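3-oxo-tetronate kinase (Salmonella typhimurium, PDB 3DQQ) probably catalyses the ATP-dependent phosphorylation of 3-oxo-tetronate to 3-oxo-tetronate 4-phosphate. Local coordinates at residues 153-158 with 196-201. Residues are numbered along the deposited sequence; the frame is centred on the assembly and turned at random.
Sequences SYLPRL and YAVLDA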
loop_
_atom_site.group_PDB
_atom_site.type_symbol
_atom_site.label_atom_id
_atom_site.label_comp_id
_atom_site.label_asym_id
_atom_site.label_seq_id
_atom_site.Cartn_x
_atom_site.Cartn_y
_atom_site.Cartn_z
ATOM N N SER A 153 -20.415 -12.639 -11.024
ATOM C CA SER A 153 -20.178 -13.709 -10.110
ATOM C C SER A 153 -20.572 -15.046 -10.693
ATOM O O SER A 153 -20.352 -16.070 -10.045
ATOM C CB SER A 153 -20.966 -13.476 -8.807
ATOM O OG SER A 153 -20.803 -12.138 -8.334
ATOM N N TYR A 154 -21.136 -15.062 -11.902
ATOM C CA TYR A 154 -21.658 -16.301 -12.474
ATOM C C TYR A 154 -20.587 -17.007 -13.343
ATOM O O TYR A 154 -20.225 -16.530 -14.432
ATOM C CB TYR A 154 -22.880 -15.986 -13.287
ATOM C CG TYR A 154 -23.683 -17.210 -13.704
ATOM C CD1 TYR A 154 -24.097 -18.134 -12.782
ATOM C CD2 TYR A 154 -24.036 -17.431 -15.038
ATOM C CE1 TYR A 154 -24.820 -19.238 -13.164
ATOM C CE2 TYR A 154 -24.757 -18.566 -15.423
ATOM C CZ TYR A 154 -25.150 -19.452 -14.485
ATOM O OH TYR A 154 -25.890 -20.567 -14.834
ATOM N N LEU A 155 -20.062 -18.125 -12.845
ATOM C CA LEU A 155 -18.856 -18.691 -13.397
ATOM C C LEU A 155 -19.015 -19.093 -14.850
ATOM O O LEU A 155 -18.162 -18.794 -15.682
ATOM C CB LEU A 155 -18.368 -19.841 -12.531
ATOM C CG LEU A 155 -17.638 -19.407 -11.240
ATOM C CD1 LEU A 155 -17.652 -20.533 -10.171
ATOM C CD2 LEU A 155 -16.220 -18.936 -11.543
ATOM N N PRO A 156 -20.139 -19.691 -15.199
ATOM C CA PRO A 156 -20.325 -20.016 -16.611
ATOM C C PRO A 156 -20.284 -18.826 -17.569
ATOM O O PRO A 156 -19.841 -18.988 -18.694
ATOM C CB PRO A 156 -21.726 -20.660 -16.645
ATOM C CG PRO A 156 -22.001 -21.068 -15.320
ATOM C CD PRO A 156 -21.311 -20.086 -14.414
ATOM N N ARG A 157 -20.784 -17.660 -17.146
ATOM C CA ARG A 157 -20.613 -16.442 -17.957
ATOM C C ARG A 157 -19.184 -16.006 -17.976
ATOM O O ARG A 157 -18.686 -15.696 -19.030
ATOM C CB ARG A 157 -21.457 -15.266 -17.479
ATOM C CG ARG A 157 -22.769 -15.130 -18.211
ATOM C CD ARG A 157 -23.313 -13.719 -18.091
ATOM N NE ARG A 157 -23.518 -13.342 -16.683
ATOM C CZ ARG A 157 -24.576 -13.700 -15.951
ATOM N NH1 ARG A 157 -25.547 -14.421 -16.462
ATOM N NH2 ARG A 157 -24.656 -13.342 -14.685
ATOM N N LEU A 158 -18.529 -15.973 -16.819
ATOM C CA LEU A 158 -17.121 -15.596 -16.747
ATOM C C LEU A 158 -16.307 -16.489 -17.646
ATOM O O LEU A 158 -15.372 -16.001 -18.308
ATOM C CB LEU A 158 -16.572 -15.737 -15.330
ATOM C CG LEU A 158 -17.052 -14.689 -14.333
ATOM C CD1 LEU A 158 -16.560 -14.998 -12.939
ATOM C CD2 LEU A 158 -16.613 -13.328 -14.768
ATOM N N TYR A 196 -17.720 -27.622 -20.727
ATOM C CA TYR A 196 -17.267 -27.509 -19.356
ATOM C C TYR A 196 -18.439 -27.542 -18.394
ATOM O O TYR A 196 -19.589 -27.265 -18.777
ATOM C CB TYR A 196 -16.484 -26.218 -19.103
ATOM C CG TYR A 196 -15.912 -25.532 -20.312
ATOM C CD1 TYR A 196 -14.656 -25.840 -20.785
ATOM C CD2 TYR A 196 -16.636 -24.534 -20.978
ATOM C CE1 TYR A 196 -14.134 -25.186 -21.898
ATOM C CE2 TYR A 196 -16.113 -23.881 -22.118
ATOM C CZ TYR A 196 -14.867 -24.216 -22.578
ATOM O OH TYR A 196 -14.355 -23.568 -23.694
ATOM N N ALA A 197 -18.133 -27.853 -17.139
ATOM C CA ALA A 197 -19.152 -27.928 -16.093
ATOM C C ALA A 197 -18.575 -27.314 -14.858
ATOM O O ALA A 197 -17.516 -27.741 -14.424
ATOM C CB ALA A 197 -19.542 -29.380 -15.826
ATOM N N VAL A 198 -19.244 -26.308 -14.308
ATOM C CA VAL A 198 -18.884 -25.754 -13.019
ATOM C C VAL A 198 -19.491 -26.642 -11.961
ATOM O O VAL A 198 -20.628 -27.123 -12.088
ATOM C CB VAL A 198 -19.410 -24.321 -12.830
ATOM C CG1 VAL A 198 -19.096 -23.789 -11.391
ATOM C CG2 VAL A 198 -18.784 -23.398 -13.847
ATOM N N LEU A 199 -18.726 -26.869 -10.907
ATOM C CA LEU A 199 -19.132 -27.766 -9.809
ATOM C C LEU A 199 -19.311 -26.991 -8.500
ATOM O O LEU A 199 -18.410 -26.259 -8.072
ATOM C CB LEU A 199 -18.047 -28.823 -9.619
ATOM C CG LEU A 199 -18.111 -30.118 -10.421
ATOM C CD1 LEU A 199 -18.595 -29.835 -11.806
ATOM C CD2 LEU A 199 -16.724 -30.820 -10.367
ATOM N N ASP A 200 -20.459 -27.133 -7.870
ATOM C CA ASP A 200 -20.706 -26.448 -6.620
ATOM C C ASP A 200 -19.918 -27.055 -5.458
ATOM O O ASP A 200 -19.553 -28.214 -5.486
ATOM C CB ASP A 200 -22.194 -26.502 -6.270
ATOM C CG ASP A 200 -23.081 -25.546 -7.144
ATOM O OD1 ASP A 200 -22.612 -25.024 -8.210
ATOM O OD2 ASP A 200 -24.283 -25.355 -6.753
ATOM N N ALA A 201 -19.658 -26.252 -4.438
ATOM C CA ALA A 201 -19.146 -26.734 -3.174
ATOM C C ALA A 201 -19.426 -25.669 -2.087
ATOM O O ALA A 201 -19.082 -24.507 -2.226
ATOM C CB ALA A 201 -17.683 -27.024 -3.271
#
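Leu155 and Pro156, in the first turn of the short helix 155-160, pack on Val198 of strand 196-199 in a small, buried and wholly apolar helix-on-sheet contact. It lies in the sugar-binding N-terminal domain, near one end of its parallel strands, where 196-199 runs between 167-170 and 112-115. Val198 suits its place because beta-branched residues favour extended backbone, and both its methyls meet the other segment. CG1 stands anti to the backbone N (chi1 176°) and CG2 anti to the carbonyl carbon, a rotation that turns both methyls to Leu155. Val198 CG2 lies 3.8 Å from Leu155 CB, and the Leu155 and Val198 side chains cross at about a right angle. Val125 and Cys167 also touch Val198. Leu199 points away from helix 155-160 and packs on helix 204-214, so the strand is packed on both faces.

Pro156 fits the first turn of a helix, where a missing N-H costs no helical hydrogen bond. Tyr154 is the N-cap, and its carbonyl O accepts the bond from Leu158 N at 3.0 Å. Pro156 CD sits 3.6 Å above the plane of the Tyr154 ring, over its centre, a CH-pi arrangement. The same Pro156 CD is 4.2 Å from Val198 CG2. Leucine, long and apolar, can touch Phe88 and Val125 while its methyl, Leu155 CD1, reaches Val198 CG1 at 3.8 Å.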